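Local coordinates for protein MlnE (Bacillus amyloliquefaciens subsp. plantarum, PDB 5D2E) that carries an N-terminal B-type ketoreductase that binds NADP(H) and probably reduces beta-keto groups of the growing chain on the macrolactin polyketide assembly line, at residues V380-D392 with Y421-R435. Residues are numbered along the deposited sequence; the frame is centred on the assembly and turned at random.
Sequences VIAPKVFGTVWLD and YAFANGCMDGFTQYR. With NAP (NADP nicotinamide-adenine-dinucleotide phosphate), chain B.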
ATOM      1  N   VAL A 380       1.560   9.919   8.633  1.00 25.12           N
ATOM      2  CA  VAL A 380       1.622   9.617   7.197  1.00 27.74           C
ATOM      3  C   VAL A 380       0.544   8.629   6.779  1.00 26.92           C
ATOM      4  O   VAL A 380      -0.015   8.757   5.688  1.00 28.30           O
ATOM      5  CB  VAL A 380       3.007   9.114   6.830  1.00 26.86           C
ATOM      6  CG1 VAL A 380       3.043   8.450   5.476  1.00 29.12           C
ATOM      7  CG2 VAL A 380       4.012  10.241   6.936  1.00 29.45           C
ATOM      8  N   ILE A 381       0.274   7.611   7.608  1.00 27.73           N
ATOM      9  CA  ILE A 381      -0.662   6.583   7.181  1.00 25.75           C
ATOM     10  C   ILE A 381      -2.136   6.990   7.363  1.00 28.54           C
ATOM     11  O   ILE A 381      -3.009   6.382   6.710  1.00 30.02           O
ATOM     12  CB  ILE A 381      -0.443   5.200   7.854  1.00 27.09           C
ATOM     13  CG1 ILE A 381      -0.876   5.183   9.311  1.00 27.07           C
ATOM     14  CG2 ILE A 381       1.000   4.752   7.642  1.00 29.18           C
ATOM     15  CD1 ILE A 381      -0.820   3.774   9.923  1.00 29.77           C
ATOM     16  N   ALA A 382      -2.415   7.957   8.246  1.00 25.91           N
ATOM     17  CA  ALA A 382      -3.797   8.260   8.613  1.00 26.60           C
ATOM     18  C   ALA A 382      -4.724   8.448   7.417  1.00 26.48           C
ATOM     19  O   ALA A 382      -5.775   7.845   7.398  1.00 26.47           O
ATOM     20  CB  ALA A 382      -3.851   9.528   9.501  1.00 27.40           C
ATOM     21  N   PRO A 383      -4.358   9.297   6.428  1.00 27.89           N
ATOM     22  CA  PRO A 383      -5.373   9.522   5.398  1.00 27.87           C
ATOM     23  C   PRO A 383      -5.610   8.388   4.407  1.00 30.25           C
ATOM     24  O   PRO A 383      -6.701   8.282   3.810  1.00 29.23           O
ATOM     25  CB  PRO A 383      -4.849  10.737   4.642  1.00 28.00           C
ATOM     26  CG  PRO A 383      -3.368  10.772   4.923  1.00 28.57           C
ATOM     27  CD  PRO A 383      -3.205  10.197   6.281  1.00 28.42           C
ATOM     28  N   LYS A 384      -4.569   7.598   4.182  1.00 28.35           N
ATOM     29  CA  LYS A 384      -4.551   6.556   3.161  1.00 27.14           C
ATOM     30  C   LYS A 384      -4.942   5.172   3.736  1.00 26.06           C
ATOM     31  O   LYS A 384      -5.401   4.310   3.027  1.00 24.93           O
ATOM     32  CB  LYS A 384      -3.167   6.515   2.515  1.00 27.15           C
ATOM     33  CG  LYS A 384      -2.931   7.651   1.529  1.00 25.80           C
ATOM     34  CD  LYS A 384      -1.544   7.750   1.082  1.00 27.94           C
ATOM     35  CE  LYS A 384      -1.326   8.924   0.118  1.00 30.31           C
ATOM     36  NZ  LYS A 384      -2.004   8.719  -1.168  1.00 28.60           N
ATOM     37  N   VAL A 385      -4.701   4.941   5.019  1.00 27.76           N
ATOM     38  CA  VAL A 385      -5.161   3.689   5.660  1.00 25.83           C
ATOM     39  C   VAL A 385      -6.540   3.912   6.241  1.00 28.51           C
ATOM     40  O   VAL A 385      -7.520   3.474   5.652  1.00 28.36           O
ATOM     41  CB  VAL A 385      -4.145   3.132   6.629  1.00 26.60           C
ATOM     42  CG1 VAL A 385      -4.711   1.875   7.338  1.00 28.90           C
ATOM     43  CG2 VAL A 385      -2.866   2.837   5.888  1.00 26.64           C
ATOM     44  N   PHE A 386      -6.644   4.689   7.310  1.00 27.82           N
ATOM     45  CA  PHE A 386      -7.943   4.924   7.955  1.00 25.22           C
ATOM     46  C   PHE A 386      -8.885   5.735   7.100  1.00 28.25           C
ATOM     47  O   PHE A 386     -10.080   5.408   6.969  1.00 28.05           O
ATOM     48  CB  PHE A 386      -7.738   5.616   9.294  1.00 27.62           C
ATOM     49  CG  PHE A 386      -7.081   4.752  10.300  1.00 28.09           C
ATOM     50  CD1 PHE A 386      -7.840   3.843  11.021  1.00 27.75           C
ATOM     51  CD2 PHE A 386      -5.729   4.818  10.524  1.00 28.23           C
ATOM     52  CE1 PHE A 386      -7.263   3.055  11.964  1.00 30.43           C
ATOM     53  CE2 PHE A 386      -5.137   4.027  11.500  1.00 28.55           C
ATOM     54  CZ  PHE A 386      -5.917   3.122  12.197  1.00 26.93           C
ATOM     55  N   GLY A 387      -8.362   6.779   6.468  1.00 26.18           N
ATOM     56  CA  GLY A 387      -9.207   7.667   5.658  1.00 29.68           C
ATOM     57  C   GLY A 387      -9.924   6.948   4.536  1.00 27.81           C
ATOM     58  O   GLY A 387     -11.118   7.109   4.347  1.00 27.67           O
ATOM     59  N   THR A 388      -9.169   6.147   3.809  1.00 26.20           N
ATOM     60  CA  THR A 388      -9.730   5.348   2.736  1.00 26.24           C
ATOM     61  C   THR A 388     -10.884   4.488   3.243  1.00 27.52           C
ATOM     62  O   THR A 388     -11.942   4.407   2.603  1.00 27.31           O
ATOM     63  CB  THR A 388      -8.640   4.469   2.146  1.00 27.02           C
ATOM     64  OG1 THR A 388      -7.542   5.272   1.727  1.00 26.42           O
ATOM     65  CG2 THR A 388      -9.148   3.698   0.953  1.00 28.09           C
ATOM     66  N   VAL A 389     -10.661   3.840   4.393  1.00 25.88           N
ATOM     67  CA  VAL A 389     -11.663   2.908   4.941  1.00 27.46           C
ATOM     68  C   VAL A 389     -12.889   3.673   5.366  1.00 26.51           C
ATOM     69  O   VAL A 389     -14.016   3.230   5.127  1.00 27.42           O
ATOM     70  CB  VAL A 389     -11.071   2.013   6.069  1.00 28.54           C
ATOM     71  CG1 VAL A 389     -12.123   1.127   6.728  1.00 28.20           C
ATOM     72  CG2 VAL A 389      -9.943   1.110   5.472  1.00 25.96           C
ATOM     73  N   TRP A 390     -12.676   4.842   5.976  1.00 28.53           N
ATOM     74  CA  TRP A 390     -13.806   5.634   6.428  1.00 27.24           C
ATOM     75  C   TRP A 390     -14.638   6.173   5.299  1.00 27.55           C
ATOM     76  O   TRP A 390     -15.904   6.264   5.414  1.00 29.22           O
ATOM     77  CB  TRP A 390     -13.350   6.757   7.327  1.00 27.74           C
ATOM     78  CG  TRP A 390     -12.583   6.372   8.553  1.00 26.91           C
ATOM     79  CD1 TRP A 390     -11.678   7.162   9.171  1.00 29.18           C
ATOM     80  CD2 TRP A 390     -12.685   5.184   9.346  1.00 27.97           C
ATOM     81  NE1 TRP A 390     -11.144   6.534  10.260  1.00 29.26           N
ATOM     82  CE2 TRP A 390     -11.784   5.339  10.437  1.00 29.25           C
ATOM     83  CE3 TRP A 390     -13.462   4.020   9.287  1.00 30.28           C
ATOM     84  CZ2 TRP A 390     -11.599   4.349  11.441  1.00 29.35           C
ATOM     85  CZ3 TRP A 390     -13.298   3.042  10.322  1.00 30.60           C
ATOM     86  CH2 TRP A 390     -12.356   3.211  11.359  1.00 32.13           C
ATOM     87  N   LEU A 391     -13.982   6.493   4.174  1.00 27.79           N
ATOM     88  CA  LEU A 391     -14.698   6.998   2.997  1.00 28.40           C
ATOM     89  C   LEU A 391     -15.552   5.888   2.394  1.00 29.44           C
ATOM     90  O   LEU A 391     -16.691   6.087   2.053  1.00 29.09           O
ATOM     91  CB  LEU A 391     -13.727   7.490   1.956  1.00 29.58           C
ATOM     92  CG  LEU A 391     -13.037   8.821   2.209  1.00 28.34           C
ATOM     93  CD1 LEU A 391     -11.768   9.016   1.407  1.00 31.20           C
ATOM     94  CD2 LEU A 391     -14.050   9.925   1.848  1.00 30.75           C
ATOM     95  N   ASP A 392     -14.996   4.702   2.272  1.00 28.90           N
ATOM     96  CA  ASP A 392     -15.776   3.571   1.797  1.00 28.75           C
ATOM     97  C   ASP A 392     -16.958   3.291   2.751  1.00 29.88           C
ATOM     98  O   ASP A 392     -18.069   3.031   2.294  1.00 31.90           O
ATOM     99  CB  ASP A 392     -14.933   2.329   1.724  1.00 27.85           C
ATOM    100  CG  ASP A 392     -15.770   1.053   1.501  1.00 27.82           C
ATOM    101  OD1 ASP A 392     -16.168   0.847   0.348  1.00 31.84           O
ATOM    102  OD2 ASP A 392     -15.989   0.313   2.464  1.00 28.97           O
ATOM    103  N   TYR A 421       5.004   5.686   3.943  1.00 28.21           N
ATOM    104  CA  TYR A 421       4.263   6.204   2.763  1.00 29.36           C
ATOM    105  C   TYR A 421       3.991   5.078   1.769  1.00 26.94           C
ATOM    106  O   TYR A 421       2.872   4.952   1.242  1.00 26.65           O
ATOM    107  CB  TYR A 421       5.060   7.342   2.107  1.00 28.02           C
ATOM    108  CG  TYR A 421       4.407   8.040   0.943  1.00 29.57           C
ATOM    109  CD1 TYR A 421       3.352   8.942   1.128  1.00 29.67           C
ATOM    110  CD2 TYR A 421       4.900   7.868  -0.342  1.00 30.81           C
ATOM    111  CE1 TYR A 421       2.755   9.594   0.052  1.00 31.56           C
ATOM    112  CE2 TYR A 421       4.322   8.536  -1.424  1.00 31.93           C
ATOM    113  CZ  TYR A 421       3.268   9.383  -1.213  1.00 33.71           C
ATOM    114  OH  TYR A 421       2.746  10.009  -2.301  1.00 40.00           O
ATOM    115  N   ALA A 422       5.008   4.265   1.487  1.00 27.49           N
ATOM    116  CA  ALA A 422       4.901   3.137   0.588  1.00 25.29           C
ATOM    117  C   ALA A 422       3.846   2.163   1.130  1.00 27.14           C
ATOM    118  O   ALA A 422       2.962   1.741   0.382  1.00 25.26           O
ATOM    119  CB  ALA A 422       6.240   2.467   0.427  1.00 28.49           C
ATOM    120  N   PHE A 423       3.897   1.884   2.443  1.00 26.73           N
ATOM    121  CA  PHE A 423       2.912   1.027   3.098  1.00 26.80           C
ATOM    122  C   PHE A 423       1.487   1.590   2.945  1.00 28.99           C
ATOM    123  O   PHE A 423       0.552   0.856   2.597  1.00 24.82           O
ATOM    124  CB  PHE A 423       3.260   0.871   4.582  1.00 25.23           C
ATOM    125  CG  PHE A 423       2.187   0.208   5.386  1.00 24.67           C
ATOM    126  CD1 PHE A 423       2.127  -1.176   5.431  1.00 26.69           C
ATOM    127  CD2 PHE A 423       1.217   0.924   5.996  1.00 25.94           C
ATOM    128  CE1 PHE A 423       1.169  -1.831   6.151  1.00 28.68           C
ATOM    129  CE2 PHE A 423       0.176   0.277   6.666  1.00 29.10           C
ATOM    130  CZ  PHE A 423       0.181  -1.108   6.761  1.00 29.62           C
ATOM    131  N   ALA A 424       1.317   2.873   3.282  1.00 26.77           N
ATOM    132  CA  ALA A 424       0.015   3.492   3.252  1.00 26.93           C
ATOM    133  C   ALA A 424      -0.632   3.388   1.824  1.00 25.97           C
ATOM    134  O   ALA A 424      -1.810   3.046   1.670  1.00 26.46           O
ATOM    135  CB  ALA A 424       0.085   4.905   3.725  1.00 27.41           C
ATOM    136  N   ASN A 425       0.162   3.620   0.796  1.00 26.02           N
ATOM    137  CA  ASN A 425      -0.333   3.554  -0.530  1.00 25.34           C
ATOM    138  C   ASN A 425      -0.642   2.091  -0.875  1.00 25.41           C
ATOM    139  O   ASN A 425      -1.670   1.797  -1.480  1.00 25.64           O
ATOM    140  CB  ASN A 425       0.647   4.182  -1.493  1.00 27.47           C
ATOM    141  CG  ASN A 425       0.547   5.729  -1.448  1.00 27.23           C
ATOM    142  OD1 ASN A 425      -0.450   6.291  -1.867  1.00 27.98           O
ATOM    143  ND2 ASN A 425       1.540   6.379  -0.848  1.00 28.69           N
ATOM    144  N   GLY A 426       0.223   1.172  -0.426  1.00 24.37           N
ATOM    145  CA  GLY A 426       0.043  -0.248  -0.716  1.00 24.80           C
ATOM    146  C   GLY A 426      -1.230  -0.764  -0.065  1.00 26.94           C
ATOM    147  O   GLY A 426      -1.891  -1.673  -0.608  1.00 25.57           O
ATOM    148  N   CYS A 427      -1.600  -0.166   1.060  1.00 25.25           N
ATOM    149  CA  CYS A 427      -2.838  -0.487   1.721  1.00 25.74           C
ATOM    150  C   CYS A 427      -4.092  -0.137   0.863  1.00 28.30           C
ATOM    151  O   CYS A 427      -4.979  -0.975   0.727  1.00 26.79           O
ATOM    152  CB  CYS A 427      -2.846   0.117   3.077  1.00 32.31           C
ATOM    153  SG  CYS A 427      -4.285  -0.373   3.984  1.00 40.98           S
ATOM    154  N   MET A 428      -4.119   1.022   0.227  1.00 25.40           N
ATOM    155  CA  MET A 428      -5.158   1.325  -0.742  1.00 25.77           C
ATOM    156  C   MET A 428      -5.208   0.347  -1.879  1.00 24.47           C
ATOM    157  O   MET A 428      -6.281  -0.028  -2.318  1.00 25.93           O
ATOM    158  CB  MET A 428      -5.004   2.756  -1.309  1.00 26.90           C
ATOM    159  CG  MET A 428      -5.029   3.787  -0.233  1.00 27.15           C
ATOM    160  SD  MET A 428      -5.274   5.497  -0.705  1.00 27.43           S
ATOM    161  CE  MET A 428      -3.910   5.779  -1.832  1.00 29.35           C
ATOM    162  N   ASP A 429      -4.044  -0.017  -2.412  1.00 26.74           N
ATOM    163  CA  ASP A 429      -3.967  -0.936  -3.493  1.00 24.38           C
ATOM    164  C   ASP A 429      -4.687  -2.288  -3.148  1.00 27.29           C
ATOM    165  O   ASP A 429      -5.472  -2.812  -3.969  1.00 26.19           O
ATOM    166  CB  ASP A 429      -2.541  -1.252  -3.903  1.00 27.23           C
ATOM    167  CG  ASP A 429      -1.718  -0.018  -4.313  1.00 28.44           C
ATOM    168  OD1 ASP A 429      -2.283   1.036  -4.632  1.00 27.71           O
ATOM    169  OD2 ASP A 429      -0.480  -0.179  -4.359  1.00 29.40           O
ATOM    170  N   GLY A 430      -4.427  -2.812  -1.952  1.00 27.04           N
ATOM    171  CA  GLY A 430      -5.095  -4.016  -1.462  1.00 27.14           C
ATOM    172  C   GLY A 430      -6.565  -3.805  -1.071  1.00 26.27           C
ATOM    173  O   GLY A 430      -7.401  -4.721  -1.241  1.00 26.61           O
ATOM    174  N   PHE A 431      -6.920  -2.581  -0.688  1.00 26.11           N
ATOM    175  CA  PHE A 431      -8.267  -2.296  -0.276  1.00 26.58           C
ATOM    176  C   PHE A 431      -9.264  -2.435  -1.419  1.00 26.67           C
ATOM    177  O   PHE A 431     -10.468  -2.626  -1.196  1.00 24.99           O
ATOM    178  CB  PHE A 431      -8.369  -0.920   0.388  1.00 26.06           C
ATOM    179  CG  PHE A 431      -9.708  -0.657   1.043  1.00 24.82           C
ATOM    180  CD1 PHE A 431     -10.068  -1.318   2.221  1.00 26.55           C
ATOM    181  CD2 PHE A 431     -10.637   0.208   0.465  1.00 24.56           C
ATOM    182  CE1 PHE A 431     -11.317  -1.096   2.822  1.00 26.15           C
ATOM    183  CE2 PHE A 431     -11.845   0.478   1.095  1.00 27.29           C
ATOM    184  CZ  PHE A 431     -12.211  -0.175   2.254  1.00 25.96           C
ATOM    185  N   THR A 432      -8.763  -2.313  -2.658  1.00 24.86           N
ATOM    186  CA  THR A 432      -9.589  -2.500  -3.809  1.00 26.72           C
ATOM    187  C   THR A 432     -10.284  -3.887  -3.719  1.00 26.10           C
ATOM    188  O   THR A 432     -11.447  -4.034  -4.168  1.00 28.08           O
ATOM    189  CB  THR A 432      -8.807  -2.510  -5.132  1.00 25.78           C
ATOM    190  OG1 THR A 432      -7.823  -3.515  -5.061  1.00 27.61           O
ATOM    191  CG2 THR A 432      -8.143  -1.147  -5.449  1.00 27.12           C
ATOM    192  N   GLN A 433      -9.601  -4.887  -3.185  1.00 25.27           N
ATOM    193  CA  GLN A 433     -10.179  -6.238  -3.101  1.00 26.62           C
ATOM    194  C   GLN A 433     -11.281  -6.314  -2.060  1.00 26.99           C
ATOM    195  O   GLN A 433     -12.142  -7.161  -2.171  1.00 26.75           O
ATOM    196  CB  GLN A 433      -9.111  -7.225  -2.695  1.00 30.53           C
ATOM    197  CG  GLN A 433      -8.079  -7.439  -3.785  1.00 37.08           C
ATOM    198  CD  GLN A 433      -7.133  -8.599  -3.379  1.00 48.73           C
ATOM    199  OE1 GLN A 433      -7.589  -9.715  -2.989  1.00 43.93           O
ATOM    200  NE2 GLN A 433      -5.818  -8.324  -3.405  1.00 47.77           N
ATOM    201  N   TYR A 434     -11.235  -5.472  -1.028  1.00 25.30           N
ATOM    202  CA  TYR A 434     -12.272  -5.420  -0.051  1.00 23.70           C
ATOM    203  C   TYR A 434     -13.539  -4.888  -0.681  1.00 27.44           C
ATOM    204  O   TYR A 434     -14.652  -5.390  -0.465  1.00 26.45           O
ATOM    205  CB  TYR A 434     -11.838  -4.575   1.157  1.00 26.90           C
ATOM    206  CG  TYR A 434     -12.887  -4.389   2.249  1.00 27.45           C
ATOM    207  CD1 TYR A 434     -13.813  -3.327   2.202  1.00 27.50           C
ATOM    208  CD2 TYR A 434     -12.958  -5.274   3.326  1.00 27.39           C
ATOM    209  CE1 TYR A 434     -14.751  -3.139   3.211  1.00 26.00           C
ATOM    210  CE2 TYR A 434     -13.925  -5.112   4.324  1.00 27.38           C
ATOM    211  CZ  TYR A 434     -14.822  -4.052   4.259  1.00 29.88           C
ATOM    212  OH  TYR A 434     -15.740  -3.878   5.282  1.00 30.20           O
ATOM    213  N   ARG A 435     -13.402  -3.829  -1.462  1.00 25.43           N
ATOM    214  CA  ARG A 435     -14.594  -3.244  -2.088  1.00 25.44           C
ATOM    215  C   ARG A 435     -15.267  -4.249  -3.033  1.00 29.38           C
ATOM    216  O   ARG A 435     -16.483  -4.309  -3.115  1.00 30.24           O
ATOM    217  CB  ARG A 435     -14.233  -1.940  -2.837  1.00 26.27           C
ATOM    218  CG  ARG A 435     -13.749  -0.878  -1.873  1.00 28.88           C
ATOM    219  CD  ARG A 435     -13.832   0.501  -2.504  1.00 30.03           C
ATOM    220  NE  ARG A 435     -15.153   1.093  -2.246  1.00 33.28           N
ATOM    221  CZ  ARG A 435     -16.021   1.440  -3.166  1.00 31.36           C
ATOM    222  NH1 ARG A 435     -15.796   1.209  -4.455  1.00 34.57           N
ATOM    223  NH2 ARG A 435     -17.112   2.011  -2.781  1.00 33.80           N
TER
HETATM  224  PA  NAP B 601      -0.684  17.814  -1.890  1.00 37.79           P
HETATM  225  O1A NAP B 601      -0.752  19.071  -2.798  1.00 39.96           O
HETATM  226  O2A NAP B 601      -0.087  17.840  -0.494  1.00 38.21           O
HETATM  227  O5B NAP B 601      -2.235  17.432  -1.704  1.00 34.52           O
HETATM  228  C5B NAP B 601      -2.598  16.458  -0.735  1.00 34.33           C
HETATM  229  C4B NAP B 601      -3.730  17.109   0.021  1.00 32.59           C
HETATM  230  O4B NAP B 601      -4.169  16.178   1.034  1.00 31.32           O
HETATM  231  C3B NAP B 601      -3.347  18.408   0.782  1.00 37.75           C
HETATM  232  O3B NAP B 601      -4.001  19.541   0.202  1.00 36.49           O
HETATM  233  C2B NAP B 601      -3.880  18.184   2.207  1.00 34.25           C
HETATM  234  O2B NAP B 601      -4.538  19.322   2.689  1.00 33.34           O
HETATM  235  C1B NAP B 601      -4.799  16.951   2.033  1.00 32.37           C
HETATM  236  N9A NAP B 601      -4.901  16.104   3.213  1.00 33.48           N
HETATM  237  C8A NAP B 601      -3.872  15.502   3.925  1.00 32.99           C
HETATM  238  N7A NAP B 601      -4.360  14.822   5.020  1.00 31.38           N
HETATM  239  C5A NAP B 601      -5.704  14.922   4.964  1.00 31.69           C
HETATM  240  C6A NAP B 601      -6.809  14.466   5.777  1.00 31.87           C
HETATM  241  N6A NAP B 601      -6.516  13.678   6.863  1.00 36.22           N
HETATM  242  N1A NAP B 601      -8.110  14.876   5.430  1.00 29.97           N
HETATM  243  C2A NAP B 601      -8.320  15.644   4.345  1.00 33.64           C
HETATM  244  N3A NAP B 601      -7.325  16.109   3.540  1.00 35.38           N
HETATM  245  C4A NAP B 601      -6.050  15.799   3.795  1.00 32.23           C
HETATM  246  O3  NAP B 601       0.001  16.568  -2.688  1.00 39.12           O
HETATM  247  PN  NAP B 601      -0.215  16.174  -4.248  1.00 41.92           P
HETATM  248  O1N NAP B 601       1.106  16.277  -4.988  1.00 44.91           O
HETATM  249  O2N NAP B 601      -1.521  16.808  -4.651  1.00 40.25           O
HETATM  250  O5D NAP B 601      -0.539  14.590  -4.251  1.00 47.23           O
HETATM  251  C5D NAP B 601      -1.929  14.231  -4.001  1.00 47.29           C
HETATM  252  C4D NAP B 601      -2.114  12.713  -3.866  1.00 45.78           C
HETATM  253  O4D NAP B 601      -1.525  12.002  -4.945  1.00 42.29           O
HETATM  254  C3D NAP B 601      -1.409  12.228  -2.593  1.00 46.67           C
HETATM  255  O3D NAP B 601      -2.255  11.309  -1.925  1.00 40.74           O
HETATM  256  C2D NAP B 601      -0.119  11.593  -3.077  1.00 49.10           C
HETATM  257  O2D NAP B 601       0.376  10.573  -2.163  1.00 49.66           O
HETATM  258  C1D NAP B 601      -0.472  11.093  -4.507  1.00 46.46           C
HETATM  259  N1N NAP B 601       0.746  11.080  -5.356  1.00 48.81           N
HETATM  260  C2N NAP B 601       1.301  12.253  -5.834  1.00 47.89           C
HETATM  261  C3N NAP B 601       2.458  12.306  -6.633  1.00 47.03           C
HETATM  262  C7N NAP B 601       3.046  13.642  -7.168  1.00 50.30           C
HETATM  263  O7N NAP B 601       4.099  13.651  -7.810  1.00 41.04           O
HETATM  264  N7N NAP B 601       2.444  14.828  -6.991  1.00 47.65           N
HETATM  265  C4N NAP B 601       3.089  11.087  -6.920  1.00 41.10           C
HETATM  266  C5N NAP B 601       2.551   9.902  -6.400  1.00 45.13           C
HETATM  267  C6N NAP B 601       1.367   9.911  -5.638  1.00 47.13           C
HETATM  268  P2B NAP B 601      -4.725  19.675   4.284  1.00 36.08           P
HETATM  269  O1X NAP B 601      -3.352  19.767   4.935  1.00 36.16           O
HETATM  270  O2X NAP B 601      -5.538  21.009   4.299  1.00 36.27           O
HETATM  271  O3X NAP B 601      -5.505  18.525   4.859  1.00 39.49           O
HETATM  272  O   HOH W   1     -18.549   2.987  -0.490  1.00 32.67           O
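K384 and N425 join two helical segments beside the NADP in the Rossmann-type KR domain of this ketoreductase. Helices 386-392 and 421-435 run in roughly the same direction, with axes 28° apart. The contact is buried.

Polar bonds gather at the cofactor end. K384 NZ donates to N425 OD1 at 3.0 Å, somewhat tilted from the amide carbonyl plane. The same NZ binds O3D of the nicotinamide ribose at 2.7 Å and, weakly, its O2D. The lysine chain runs extended and bends at its last torsion (chi4 -68°), which turns NZ to these oxygens. Y421 OH also meets O2D. N425 ND2 sits over the centre of the Y421 ring and donates to Y421 O, fixing the amide so that OD1 faces the lysine. K384 and Y421 are both NADP-binding residues; a Tyr-Lys pair on the ribose is a hallmark of short-chain dehydrogenases/reductases.

Apolar packing fills the middle. A424 CB lies 3.8 Å from K384 CB and also touches I381. V385 CG2 rests on C427 CB, on A424 and obliquely on the F423 ring. I381 CG2 meets the edge of that ring. Helices 141-164 and 186-201 also pack against F423.

M428 crosses T388 at about a right angle, with SD 3.3 Å from T388 OG1. That hydroxyl donates to K384 O from above the carbonyl plane. Further along, V389 CG2 packs against F431 CE1, and D392 CB abuts the F431 ring edge in plane.

A salt bridge closes the far end. D392 OD1 is shared by R435 and R440, while R435 NH1 binds T444. One water links D392 O to R435 NH2. R435 NE donates to the anti side of D392 OD1 at 2.8 Å, with an N-H...O angle of 157°.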